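Local coordinates for protein Dye type peroxidase A (PDB 6GZW) that probably uses its bound haem to reduce hydrogen peroxide and oxidise dyes and similar substrates, as other dye-decolourising peroxidases do, at residues Ala47-Leu50 against Arg51-Ser54; Ala57-Met61 against Ala62-Ala66; Arg143-Gln146 against Arg147-Gly150; Arg227-Leu230 against Asp231-Glu234. All blocks are in the same frame, centred on the assembly; numbering follows the deposited sequence.

Interaction 1 of 4, residues Ala47-Leu50 against Arg51-Ser54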
ATOM      1  N   ALA A  47      21.113 -13.621  19.080  1.00 14.11           N
ATOM      2  CA  ALA A  47      20.255 -14.659  19.640  1.00 14.70           C
ATOM      3  C   ALA A  47      19.091 -14.049  20.422  1.00 14.99           C
ATOM      4  O   ALA A  47      17.942 -14.426  20.237  1.00 15.59           O
ATOM      5  CB  ALA A  47      21.066 -15.618  20.513  1.00 15.11           C
ATOM      6  N   ALA A  48      19.386 -13.057  21.262  1.00 15.37           N
ATOM      7  CA  ALA A  48      18.348 -12.335  21.991  1.00 14.46           C
ATOM      8  C   ALA A  48      17.342 -11.618  21.058  1.00 13.57           C
ATOM      9  O   ALA A  48      16.152 -11.581  21.347  1.00 13.37           O
ATOM     10  CB  ALA A  48      18.968 -11.338  22.961  1.00 15.35           C
ATOM     11  N   LEU A  49      17.832 -11.090  19.934  1.00 14.15           N
ATOM     12  CA  LEU A  49      16.977 -10.416  18.963  1.00 13.43           C
ATOM     13  C   LEU A  49      16.001 -11.392  18.295  1.00 14.02           C
ATOM     14  O   LEU A  49      14.818 -11.109  18.192  1.00 13.14           O
ATOM     15  CB  LEU A  49      17.826  -9.695  17.913  1.00 13.91           C
ATOM     16  CG  LEU A  49      17.074  -9.098  16.710  1.00 12.90           C
ATOM     17  CD1 LEU A  49      16.068  -8.069  17.185  1.00 13.44           C
ATOM     18  CD2 LEU A  49      18.054  -8.409  15.802  1.00 14.14           C
ATOM     19  N   LEU A  50      16.501 -12.546  17.867  1.00 14.60           N
ATOM     20  CA  LEU A  50      15.629 -13.550  17.268  1.00 14.78           C
ATOM     21  C   LEU A  50      14.620 -14.096  18.293  1.00 14.80           C
ATOM     22  O   LEU A  50      13.497 -14.404  17.931  1.00 14.36           O
ATOM     23  CB  LEU A  50      16.423 -14.685  16.602  1.00 14.59           C
ATOM     24  CG  LEU A  50      16.797 -14.527  15.122  1.00 15.65           C
ATOM     25  CD1 LEU A  50      15.570 -14.616  14.219  1.00 15.80           C
ATOM     26  CD2 LEU A  50      17.569 -13.237  14.880  1.00 15.65           C
ATOM     27  N   ARG A  51      15.004 -14.207  19.569  1.00 16.75           N
ATOM     28  CA  ARG A  51      14.019 -14.516  20.624  1.00 18.28           C
ATOM     29  C   ARG A  51      12.890 -13.485  20.702  1.00 17.44           C
ATOM     30  O   ARG A  51      11.701 -13.844  20.721  1.00 18.92           O
ATOM     31  CB  ARG A  51      14.672 -14.669  22.024  1.00 22.14           C
ATOM     32  CG  ARG A  51      15.118 -16.079  22.335  1.00 25.92           C
ATOM     33  CD  ARG A  51      15.515 -16.322  23.806  1.00 28.25           C
ATOM     34  NE  ARG A  51      16.642 -15.499  24.308  1.00 34.29           N
ATOM     35  CZ  ARG A  51      17.943 -15.586  23.967  1.00 34.28           C
ATOM     36  NH1 ARG A  51      18.390 -16.460  23.064  1.00 35.15           N
ATOM     37  NH2 ARG A  51      18.829 -14.762  24.539  1.00 35.23           N
ATOM     38  N   ARG A  52      13.259 -12.202  20.762  1.00 16.27           N
ATOM     39  CA  ARG A  52      12.282 -11.116  20.805  1.00 16.42           C
ATOM     40  C   ARG A  52      11.393 -11.196  19.570  1.00 15.14           C
ATOM     41  O   ARG A  52      10.168 -11.181  19.667  1.00 15.44           O
ATOM     42  CB  ARG A  52      12.939  -9.724  20.833  1.00 17.09           C
ATOM     43  CG  ARG A  52      13.459  -9.294  22.174  1.00 18.39           C
ATOM     44  CD  ARG A  52      13.761  -7.805  22.249  1.00 17.88           C
ATOM     45  NE  ARG A  52      14.768  -7.268  21.313  1.00 17.54           N
ATOM     46  CZ  ARG A  52      16.093  -7.423  21.405  1.00 16.52           C
ATOM     47  NH1 ARG A  52      16.658  -8.184  22.367  1.00 16.18           N
ATOM     48  NH2 ARG A  52      16.870  -6.812  20.532  1.00 16.31           N
ATOM     49  N   TRP A  53      12.039 -11.262  18.417  1.00 14.04           N
ATOM     50  CA  TRP A  53      11.311 -11.229  17.159  1.00 13.54           C
ATOM     51  C   TRP A  53      10.350 -12.407  17.055  1.00 13.25           C
ATOM     52  O   TRP A  53       9.225 -12.239  16.610  1.00 13.20           O
ATOM     53  CB  TRP A  53      12.266 -11.269  15.957  1.00 12.55           C
ATOM     54  CG  TRP A  53      12.789  -9.961  15.512  1.00 12.32           C
ATOM     55  CD1 TRP A  53      12.364  -8.707  15.886  1.00 12.25           C
ATOM     56  CD2 TRP A  53      13.786  -9.758  14.520  1.00 11.82           C
ATOM     57  NE1 TRP A  53      13.079  -7.747  15.209  1.00 11.93           N
ATOM     58  CE2 TRP A  53      13.953  -8.356  14.362  1.00 11.56           C
ATOM     59  CE3 TRP A  53      14.592 -10.615  13.771  1.00 11.90           C
ATOM     60  CZ2 TRP A  53      14.865  -7.814  13.470  1.00 11.65           C
ATOM     61  CZ3 TRP A  53      15.499 -10.069  12.895  1.00 11.87           C
ATOM     62  CH2 TRP A  53      15.606  -8.689  12.727  1.00 11.78           C
ATOM     63  N   SER A  54      10.807 -13.590  17.468  1.00 14.13           N
ATOM     64  CA  SER A  54       9.956 -14.787  17.415  1.00 14.47           C
ATOM     65  C   SER A  54       8.751 -14.685  18.336  1.00 14.12           C
ATOM     66  O   SER A  54       7.668 -15.062  17.973  1.00 14.02           O
ATOM     67  CB  SER A  54      10.766 -16.048  17.734  1.00 13.87           C
ATOM     68  OG  SER A  54      11.845 -16.250  16.827  1.00 14.31           O
TER
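A47 and R51 begin just over two turns of helix 43-61, which lies in the N-terminal ferredoxin-like half of the dye-decolourising peroxidase fold, packed on the sheet strand 126-132. The carbonyl of A47 takes the amide of R51, and the R51 side chain, bent at chi3 (-60°), folds back so that one face of its guanidinium lies over A47 O and A48 CA; the nearest approach is NH1 to A47 O, 3.5 Å. The A48 carbonyl likewise accepts the R52 amide, but the R52 guanidinium turns a face to L49 CA and lies obliquely to A48 O. R52 NE is hydrogen-bonded to D148 O on helix 135-149.

L49 carries the apolar core. With CG anti to its backbone N (chi1 172°), it places CD1 over one face of the W53 indole, a CH-pi contact 3.6 Å from the centroid of the five-membered ring, while CD2 reaches toward the six-membered ring. The indole NE1 is held by I145 O, which fixes the ring under this methyl group. L50 adds CD2 at 4.1 Å from W53 CE3. Its carbonyl is gripped twice, from opposite faces of its plane, by S54 N at 2.8 Å and by S54 OG at 2.7 Å.

Interaction 2 of 4, residues Ala57-Met61 against Ala62-Ala66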
ATOM      1  N   ALA A  57       6.381 -12.230  16.661  1.00 13.37           N
ATOM      2  CA  ALA A  57       5.695 -12.891  15.570  1.00 13.35           C
ATOM      3  C   ALA A  57       4.581 -13.829  16.061  1.00 12.88           C
ATOM      4  O   ALA A  57       3.470 -13.809  15.541  1.00 12.51           O
ATOM      5  CB  ALA A  57       6.674 -13.673  14.718  1.00 12.79           C
ATOM      6  N   ARG A  58       4.896 -14.664  17.064  1.00 12.71           N
ATOM      7  CA  ARG A  58       3.936 -15.597  17.631  1.00 13.90           C
ATOM      8  C   ARG A  58       2.679 -14.889  18.108  1.00 12.95           C
ATOM      9  O   ARG A  58       1.559 -15.251  17.739  1.00 12.58           O
ATOM     10  CB  ARG A  58       4.574 -16.398  18.770  1.00 15.63           C
ATOM     11  CG  ARG A  58       3.784 -17.626  19.223  1.00 18.06           C
ATOM     12  CD  ARG A  58       2.890 -17.389  20.422  1.00 21.03           C
ATOM     13  NE  ARG A  58       3.603 -16.761  21.538  1.00 22.38           N
ATOM     14  CZ  ARG A  58       3.015 -16.176  22.573  1.00 22.98           C
ATOM     15  NH1 ARG A  58       1.683 -16.142  22.676  1.00 23.66           N
ATOM     16  NH2 ARG A  58       3.763 -15.590  23.486  1.00 22.36           N
ATOM     17  N   ARG A  59       2.845 -13.823  18.904  1.00 12.68           N
ATOM     18  CA  ARG A  59       1.681 -13.104  19.403  1.00 13.03           C
ATOM     19  C   ARG A  59       0.891 -12.477  18.288  1.00 11.61           C
ATOM     20  O   ARG A  59      -0.347 -12.636  18.210  1.00 11.81           O
ATOM     21  CB  ARG A  59       2.094 -11.995  20.374  1.00 13.10           C
ATOM     22  CG  ARG A  59       2.685 -12.464  21.704  1.00 13.71           C
ATOM     23  CD  ARG A  59       3.385 -11.336  22.484  1.00 13.93           C
ATOM     24  NE  ARG A  59       4.181 -11.875  23.588  1.00 14.72           N
ATOM     25  CZ  ARG A  59       3.695 -12.264  24.776  1.00 14.50           C
ATOM     26  NH1 ARG A  59       2.412 -12.129  25.102  1.00 14.21           N
ATOM     27  NH2 ARG A  59       4.528 -12.807  25.661  1.00 15.08           N
ATOM     28  N   LEU A  60       1.593 -11.730  17.433  1.00 11.88           N
ATOM     29  CA  LEU A  60       0.891 -10.951  16.413  1.00 11.86           C
ATOM     30  C   LEU A  60       0.190 -11.839  15.388  1.00 11.94           C
ATOM     31  O   LEU A  60      -0.916 -11.528  14.955  1.00 11.13           O
ATOM     32  CB  LEU A  60       1.840  -9.962  15.738  1.00 11.73           C
ATOM     33  CG  LEU A  60       1.911  -8.594  16.428  1.00 11.78           C
ATOM     34  CD1 LEU A  60       2.220  -8.645  17.922  1.00 11.40           C
ATOM     35  CD2 LEU A  60       2.942  -7.763  15.706  1.00 12.04           C
ATOM     36  N   MET A  61       0.815 -12.962  15.032  1.00 12.25           N
ATOM     37  CA  MET A  61       0.169 -13.903  14.090  1.00 12.56           C
ATOM     38  C   MET A  61      -1.100 -14.547  14.666  1.00 12.98           C
ATOM     39  O   MET A  61      -1.982 -14.975  13.931  1.00 13.62           O
ATOM     40  CB  MET A  61       1.148 -14.975  13.599  1.00 12.19           C
ATOM     41  CG  MET A  61       2.193 -14.438  12.641  1.00 12.38           C
ATOM     42  SD  MET A  61       3.306 -15.713  12.054  1.00 13.20           S
ATOM     43  CE  MET A  61       2.099 -16.830  11.338  1.00 14.15           C
ATOM     44  N   ALA A  62      -1.216 -14.565  15.997  1.00 13.88           N
ATOM     45  CA  ALA A  62      -2.429 -15.043  16.652  1.00 14.36           C
ATOM     46  C   ALA A  62      -3.467 -13.945  16.882  1.00 14.28           C
ATOM     47  O   ALA A  62      -4.501 -14.169  17.491  1.00 14.52           O
ATOM     48  CB  ALA A  62      -2.054 -15.723  17.956  1.00 15.47           C
ATOM     49  N   GLY A  63      -3.222 -12.757  16.340  1.00 13.36           N
ATOM     50  CA  GLY A  63      -4.134 -11.627  16.523  1.00 13.71           C
ATOM     51  C   GLY A  63      -4.045 -11.001  17.909  1.00 14.05           C
ATOM     52  O   GLY A  63      -4.918 -10.201  18.275  1.00 14.96           O
ATOM     53  N   GLU A  64      -2.971 -11.297  18.648  1.00 14.27           N
ATOM     54  CA  GLU A  64      -2.779 -10.755  19.993  1.00 15.13           C
ATOM     55  C   GLU A  64      -1.929  -9.480  19.907  1.00 14.23           C
ATOM     56  O   GLU A  64      -1.155  -9.307  18.967  1.00 13.58           O
ATOM     57  CB  GLU A  64      -2.024 -11.723  20.879  1.00 17.09           C
ATOM     58  CG  GLU A  64      -2.761 -12.998  21.156  1.00 18.74           C
ATOM     59  CD  GLU A  64      -1.943 -13.943  21.999  1.00 22.61           C
ATOM     60  OE1 GLU A  64      -0.927 -13.527  22.628  1.00 24.02           O
ATOM     61  OE2 GLU A  64      -2.355 -15.120  22.049  1.00 26.21           O
ATOM     62  N   PRO A  65      -2.054  -8.600  20.903  1.00 13.46           N
ATOM     63  CA  PRO A  65      -1.136  -7.457  20.955  1.00 13.25           C
ATOM     64  C   PRO A  65       0.278  -7.886  21.229  1.00 13.30           C
ATOM     65  O   PRO A  65       0.521  -9.010  21.664  1.00 13.36           O
ATOM     66  CB  PRO A  65      -1.652  -6.628  22.150  1.00 13.84           C
ATOM     67  CG  PRO A  65      -2.450  -7.590  22.986  1.00 14.25           C
ATOM     68  CD  PRO A  65      -2.997  -8.635  22.042  1.00 14.14           C
ATOM     69  N   ALA A  66       1.223  -6.979  21.002  1.00 13.08           N
ATOM     70  CA  ALA A  66       2.568  -7.173  21.458  1.00 13.78           C
ATOM     71  C   ALA A  66       2.545  -7.386  22.986  1.00 13.71           C
ATOM     72  O   ALA A  66       1.620  -6.968  23.657  1.00 13.27           O
ATOM     73  CB  ALA A  66       3.425  -5.962  21.102  1.00 14.74           C
TER
HETATM   74  O   HOH W   1       0.278 -10.985  23.640  1.00 19.39           O
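R58 and R59 both lie near the carboxylate of E64, but neither meets it squarely. The E64 plane stands 79° from the guanidinium of R58 and 67° from that of R59. R58 NH1 reaches E64 OE1 at 3.7 Å, a long salt bridge approached obliquely. From R59 the same oxygen lies well out of the guanidinium plane, and a water bridges the gap: it accepts from R59 NH1 at 2.8 Å, at the edge of the group, and donates to E64 OE1 and to P65 O. The R59 chain runs extended from CG to NE, which carries its CB and CD past P65 O. Both arginines are also salt-bridged to D55, one turn earlier, and R58 NH2 sits over the centre of the R59 guanidinium, so the shared acid probably offsets the closeness of two positive charges.

The backbone beneath them closes helix 43-61 with a Schellman motif. G63, at positive phi (75°), is the C-prime residue: E64 N bonds to R59 O at 3.0 Å and G63 N to L60 O at 3.0 Å, the latter from above the carbonyl plane. A62 N makes two weak bonds, to R58 O and R59 O.

On the inner side, L60 CD1 lies 3.6 Å from both E64 O and A66 N, tucking the leaving chain against a leucine that also packs on H140, A141 and A144 of helix 135-149.

Interaction 3 of 4, residues Arg143-Gln146 against Arg147-Gly150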
ATOM      1  N   ARG A 143       6.260  -2.286  12.382  1.00 11.19           N
ATOM      2  CA  ARG A 143       6.719  -1.382  13.409  1.00 10.85           C
ATOM      3  C   ARG A 143       7.179  -2.135  14.656  1.00 11.16           C
ATOM      4  O   ARG A 143       8.197  -1.790  15.273  1.00 11.13           O
ATOM      5  CB  ARG A 143       5.590  -0.395  13.725  1.00 10.90           C
ATOM      6  CG  ARG A 143       5.920   0.690  14.755  1.00 11.35           C
ATOM      7  CD  ARG A 143       7.161   1.505  14.411  1.00 11.04           C
ATOM      8  NE  ARG A 143       7.372   2.602  15.362  1.00 11.26           N
ATOM      9  CZ  ARG A 143       8.395   3.461  15.351  1.00 11.38           C
ATOM     10  NH1 ARG A 143       9.372   3.385  14.467  1.00 11.70           N
ATOM     11  NH2 ARG A 143       8.431   4.427  16.266  1.00 11.72           N
ATOM     12  N   ALA A 144       6.456  -3.199  15.024  1.00 10.52           N
ATOM     13  CA  ALA A 144       6.837  -3.970  16.213  1.00 10.79           C
ATOM     14  C   ALA A 144       8.156  -4.702  16.015  1.00 11.31           C
ATOM     15  O   ALA A 144       9.028  -4.688  16.905  1.00 11.97           O
ATOM     16  CB  ALA A 144       5.727  -4.909  16.597  1.00 10.49           C
ATOM     17  N   ILE A 145       8.323  -5.314  14.846  1.00 11.11           N
ATOM     18  CA  ILE A 145       9.579  -5.980  14.516  1.00 11.73           C
ATOM     19  C   ILE A 145      10.711  -4.957  14.477  1.00 11.90           C
ATOM     20  O   ILE A 145      11.780  -5.157  15.065  1.00 12.51           O
ATOM     21  CB  ILE A 145       9.410  -6.752  13.195  1.00 12.10           C
ATOM     22  CG1 ILE A 145       8.466  -7.959  13.407  1.00 12.44           C
ATOM     23  CG2 ILE A 145      10.736  -7.130  12.543  1.00 13.06           C
ATOM     24  CD1 ILE A 145       9.022  -9.063  14.291  1.00 12.82           C
ATOM     25  N   GLN A 146      10.483  -3.819  13.822  1.00 12.53           N
ATOM     26  CA  GLN A 146      11.532  -2.816  13.745  1.00 13.55           C
ATOM     27  C   GLN A 146      11.938  -2.242  15.104  1.00 14.43           C
ATOM     28  O   GLN A 146      13.124  -2.038  15.344  1.00 15.44           O
ATOM     29  CB  GLN A 146      11.149  -1.714  12.758  1.00 14.81           C
ATOM     30  CG  GLN A 146      12.111  -0.524  12.686  1.00 15.41           C
ATOM     31  CD  GLN A 146      11.565   0.690  13.408  1.00 15.44           C
ATOM     32  OE1 GLN A 146      10.347   0.871  13.505  1.00 15.65           O
ATOM     33  NE2 GLN A 146      12.453   1.523  13.925  1.00 16.58           N
ATOM     34  N   ARG A 147      10.963  -2.012  15.973  1.00 14.57           N
ATOM     35  CA  ARG A 147      11.216  -1.546  17.336  1.00 14.88           C
ATOM     36  C   ARG A 147      11.865  -2.599  18.245  1.00 15.84           C
ATOM     37  O   ARG A 147      12.602  -2.235  19.183  1.00 16.34           O
ATOM     38  CB  ARG A 147       9.923  -1.015  17.954  1.00 14.90           C
ATOM     39  CG  ARG A 147       9.442   0.269  17.324  1.00 15.45           C
ATOM     40  CD  ARG A 147      10.162   1.466  17.890  1.00 15.07           C
ATOM     41  NE  ARG A 147       9.636   1.838  19.196  1.00 15.58           N
ATOM     42  CZ  ARG A 147      10.111   2.836  19.934  1.00 16.15           C
ATOM     43  NH1 ARG A 147      11.144   3.567  19.504  1.00 16.71           N
ATOM     44  NH2 ARG A 147       9.556   3.118  21.116  1.00 17.22           N
ATOM     45  N   ASP A 148      11.625  -3.891  17.987  1.00 15.44           N
ATOM     46  CA  ASP A 148      12.381  -4.961  18.678  1.00 16.04           C
ATOM     47  C   ASP A 148      13.874  -4.935  18.385  1.00 15.94           C
ATOM     48  O   ASP A 148      14.684  -5.397  19.218  1.00 15.16           O
ATOM     49  CB  ASP A 148      11.916  -6.354  18.267  1.00 16.19           C
ATOM     50  CG  ASP A 148      10.655  -6.803  18.945  1.00 16.75           C
ATOM     51  OD1 ASP A 148      10.222  -6.224  19.958  1.00 17.65           O
ATOM     52  OD2 ASP A 148      10.091  -7.801  18.452  1.00 17.17           O
ATOM     53  N   ALA A 149      14.259  -4.450  17.208  1.00 16.32           N
ATOM     54  CA  ALA A 149      15.690  -4.354  16.849  1.00 17.44           C
ATOM     55  C   ALA A 149      16.481  -3.502  17.853  1.00 19.42           C
ATOM     56  O   ALA A 149      17.610  -3.831  18.180  1.00 20.86           O
ATOM     57  CB  ALA A 149      15.873  -3.839  15.438  1.00 18.23           C
ATOM     58  N   GLY A 150      15.862  -2.446  18.367  1.00 20.07           N
ATOM     59  CA  GLY A 150      16.478  -1.604  19.389  1.00 22.26           C
ATOM     60  C   GLY A 150      17.908  -1.204  19.078  1.00 22.45           C
ATOM     61  O   GLY A 150      18.224  -0.843  17.941  1.00 24.49           O
TER
HETATM   62  O   HOH W   2       8.548  -4.223  19.566  1.00 29.84           O
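R143 and R147, one turn apart, lie side by side and point the same way, with guanidinium planes only 12° apart. The groups are slipped, so that R147 CD sits 3.7 Å from R143 CZ, over the centre of that guanidinium, while R143 NH2 and R147 NE come within 4.1 Å. The closeness of like charges is probably offset by acids of the second subunit: R143 is salt-bridged to its E234 and D231, and R147 to its E235.

Among side-chain hydrogen bonds, R143 NH1 donates to Q146 OE1 at 2.9 Å, on a lone pair in the carbonyl plane, although the oxygen is tilted 30° out of the guanidinium plane. A chi1 of 174° sets the Q146 CG opposite its own N, and a bend at chi2 brings the amide there.

Backbone bonds run toward the C-terminal end of helix 135-149. R147 N to R143 O and D148 N to A144 O are both 2.9 Å, whereas A149 N makes weak bonds to I145 O and Q146 O, and G150 has positive phi.

One water joins backbone to side chain, donating to A144 O at 2.7 Å and to D148 OD1 at 2.6 Å. The other carboxylate oxygen, OD2, is hydrogen-bonded to T56 of helix 43-61.

Interaction 4 of 4, residues Arg227-Leu230 against Asp231-Glu234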
ATOM      1  N   ARG A 227      12.067  -3.333 -11.371  1.00 10.10           N
ATOM      2  CA  ARG A 227      11.252  -2.273 -11.881  1.00 10.42           C
ATOM      3  C   ARG A 227      10.691  -2.686 -13.209  1.00 10.76           C
ATOM      4  O   ARG A 227      11.377  -3.311 -14.015  1.00 10.76           O
ATOM      5  CB  ARG A 227      12.056  -0.977 -12.042  1.00 11.04           C
ATOM      6  CG  ARG A 227      11.226   0.189 -12.575  1.00 11.69           C
ATOM      7  CD  ARG A 227      11.836   1.528 -12.218  1.00 12.32           C
ATOM      8  NE  ARG A 227      13.104   1.780 -12.911  1.00 12.80           N
ATOM      9  CZ  ARG A 227      13.215   2.335 -14.109  1.00 14.26           C
ATOM     10  NH1 ARG A 227      12.151   2.665 -14.827  1.00 14.18           N
ATOM     11  NH2 ARG A 227      14.427   2.558 -14.604  1.00 16.21           N
ATOM     12  N   MET A 228       9.425  -2.419 -13.416  1.00 10.47           N
ATOM     13  CA  MET A 228       8.838  -2.641 -14.720  1.00 10.12           C
ATOM     14  C   MET A 228       8.927  -1.367 -15.536  1.00 10.45           C
ATOM     15  O   MET A 228       8.513  -0.332 -15.098  1.00 10.50           O
ATOM     16  CB  MET A 228       7.396  -3.102 -14.606  1.00 10.49           C
ATOM     17  CG  MET A 228       7.246  -4.500 -14.028  1.00 10.65           C
ATOM     18  SD  MET A 228       5.557  -4.803 -13.486  1.00 10.72           S
ATOM     19  CE  MET A 228       5.609  -6.583 -13.436  1.00 11.03           C
ATOM     20  N   LEU A 229       9.430  -1.462 -16.763  1.00 10.63           N
ATOM     21  CA  LEU A 229       9.542  -0.308 -17.650  1.00 11.08           C
ATOM     22  C   LEU A 229       8.190  -0.139 -18.328  1.00 10.72           C
ATOM     23  O   LEU A 229       8.033  -0.328 -19.533  1.00 10.88           O
ATOM     24  CB  LEU A 229      10.683  -0.509 -18.681  1.00 12.19           C
ATOM     25  CG  LEU A 229      12.070  -0.721 -18.052  1.00 13.44           C
ATOM     26  CD1 LEU A 229      13.146  -0.753 -19.124  1.00 14.78           C
ATOM     27  CD2 LEU A 229      12.425   0.315 -17.011  1.00 14.18           C
ATOM     28  N   LEU A 230       7.236   0.338 -17.532  1.00 10.31           N
ATOM     29  CA  LEU A 230       5.849   0.420 -17.962  1.00 10.71           C
ATOM     30  C   LEU A 230       5.638   1.402 -19.118  1.00 11.12           C
ATOM     31  O   LEU A 230       4.768   1.190 -19.979  1.00 11.16           O
ATOM     32  CB  LEU A 230       4.958   0.800 -16.771  1.00 10.32           C
ATOM     33  CG  LEU A 230       4.869  -0.220 -15.634  1.00 10.94           C
ATOM     34  CD1 LEU A 230       4.001   0.339 -14.534  1.00 10.31           C
ATOM     35  CD2 LEU A 230       4.319  -1.573 -16.109  1.00 11.07           C
ATOM     36  N   ASP A 231       6.454   2.466 -19.156  1.00 12.01           N
ATOM     37  CA  ASP A 231       6.353   3.461 -20.247  1.00 13.07           C
ATOM     38  C   ASP A 231       6.623   2.782 -21.591  1.00 13.38           C
ATOM     39  O   ASP A 231       5.957   3.081 -22.572  1.00 15.13           O
ATOM     40  CB  ASP A 231       7.310   4.650 -20.041  1.00 12.94           C
ATOM     41  CG  ASP A 231       6.870   5.596 -18.932  1.00 13.88           C
ATOM     42  OD1 ASP A 231       5.707   5.523 -18.495  1.00 15.02           O
ATOM     43  OD2 ASP A 231       7.702   6.424 -18.490  1.00 15.03           O
ATOM     44  N   ASP A 232       7.585   1.857 -21.642  1.00 12.92           N
ATOM     45  CA  ASP A 232       7.853   1.139 -22.889  1.00 13.55           C
ATOM     46  C   ASP A 232       6.897  -0.022 -23.060  1.00 13.27           C
ATOM     47  O   ASP A 232       6.418  -0.280 -24.158  1.00 12.55           O
ATOM     48  CB  ASP A 232       9.287   0.595 -22.912  1.00 15.05           C
ATOM     49  CG  ASP A 232      10.333   1.683 -22.797  1.00 16.32           C
ATOM     50  OD1 ASP A 232      10.169   2.781 -23.354  1.00 17.36           O
ATOM     51  OD2 ASP A 232      11.319   1.435 -22.098  1.00 19.86           O
ATOM     52  N   TRP A 233       6.638  -0.760 -21.980  1.00 12.16           N
ATOM     53  CA  TRP A 233       5.757  -1.949 -22.052  1.00 11.91           C
ATOM     54  C   TRP A 233       4.365  -1.619 -22.594  1.00 12.19           C
ATOM     55  O   TRP A 233       3.796  -2.348 -23.404  1.00 12.07           O
ATOM     56  CB  TRP A 233       5.643  -2.579 -20.653  1.00 11.23           C
ATOM     57  CG  TRP A 233       4.683  -3.701 -20.556  1.00 11.27           C
ATOM     58  CD1 TRP A 233       3.457  -3.697 -19.952  1.00 11.08           C
ATOM     59  CD2 TRP A 233       4.876  -5.027 -21.068  1.00 10.67           C
ATOM     60  NE1 TRP A 233       2.872  -4.938 -20.046  1.00 11.58           N
ATOM     61  CE2 TRP A 233       3.706  -5.777 -20.733  1.00 10.78           C
ATOM     62  CE3 TRP A 233       5.913  -5.661 -21.752  1.00 11.10           C
ATOM     63  CZ2 TRP A 233       3.538  -7.116 -21.094  1.00 10.92           C
ATOM     64  CZ3 TRP A 233       5.728  -7.047 -22.122  1.00 11.36           C
ATOM     65  CH2 TRP A 233       4.562  -7.732 -21.773  1.00 10.90           C
ATOM     66  N   GLU A 234       3.815  -0.513 -22.115  1.00 12.35           N
ATOM     67  CA  GLU A 234       2.432  -0.133 -22.447  1.00 13.16           C
ATOM     68  C   GLU A 234       2.311   0.528 -23.799  1.00 14.67           C
ATOM     69  O   GLU A 234       1.213   0.864 -24.212  1.00 16.35           O
ATOM     70  CB  GLU A 234       1.847   0.718 -21.309  1.00 12.89           C
ATOM     71  CG  GLU A 234       1.749  -0.132 -20.049  1.00 12.94           C
ATOM     72  CD  GLU A 234       1.456   0.608 -18.768  1.00 12.83           C
ATOM     73  OE1 GLU A 234       1.308   1.841 -18.783  1.00 12.17           O
ATOM     74  OE2 GLU A 234       1.376  -0.075 -17.709  1.00 12.41           O
TER
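L230 and E234 make the closer side of this turn. E234 N bonds to L230 O at 2.9 Å, and the glutamate chain runs alongside that carbonyl, its CB 3.2 Å from L230 O. With CG beside the backbone N (chi1 -65°) and the chain extended beyond it, OE2 arrives across the leucine, 3.7 Å from L230 CD2. The other oxygen, OE1, faces R143 of the second subunit, an arginine that also engages D231 and packs on L230. The leucine and the two acids thus form part of the dimer interface.

Strand 219-228 passes here into the short helix 230-233, with L229 at the N-cap position and at the centre of an inverse gamma turn. L229 O accepts W233 N in the carbonyl plane at 2.8 Å, and D232 N weakly. The strand end brings M228 to the haem, while the W233 indole, its CG beside the carbonyl carbon of its own residue (chi1 174°), leads away from the turn; the W233 side chain is about 7 Å from the haem, and its NE1 is hydrogen-bonded to M179 O.

Looser contact is found between L229 and D232. Their side chains run alongside each other and point the same way, but D232 OD2 comes no nearer than 4.0 Å to L229 CB, and D232 is exposed to solvent.

How the interactions relate
Interactions 1 and 2 follow each other on helix 43-61, their centres 14 Å apart, and interaction 3 lies in the C-terminal part of helix 135-149, the neighbouring helix of the N-terminal half. R52 and W53 of interaction 1 reach carbonyls of interaction 3, and L60 of interaction 2 touches its A144, so the three knit this helix pair together. Interaction 4 comes last along the chain, in the C-terminal half at the haem pocket; its centre lies 35 to 41 Å from the others within the chain. The dimer closes that distance: interaction 3 of one subunit meets interaction 4 of the other, linking the N-terminal helices to the strand-to-helix turn beside the partner's haem.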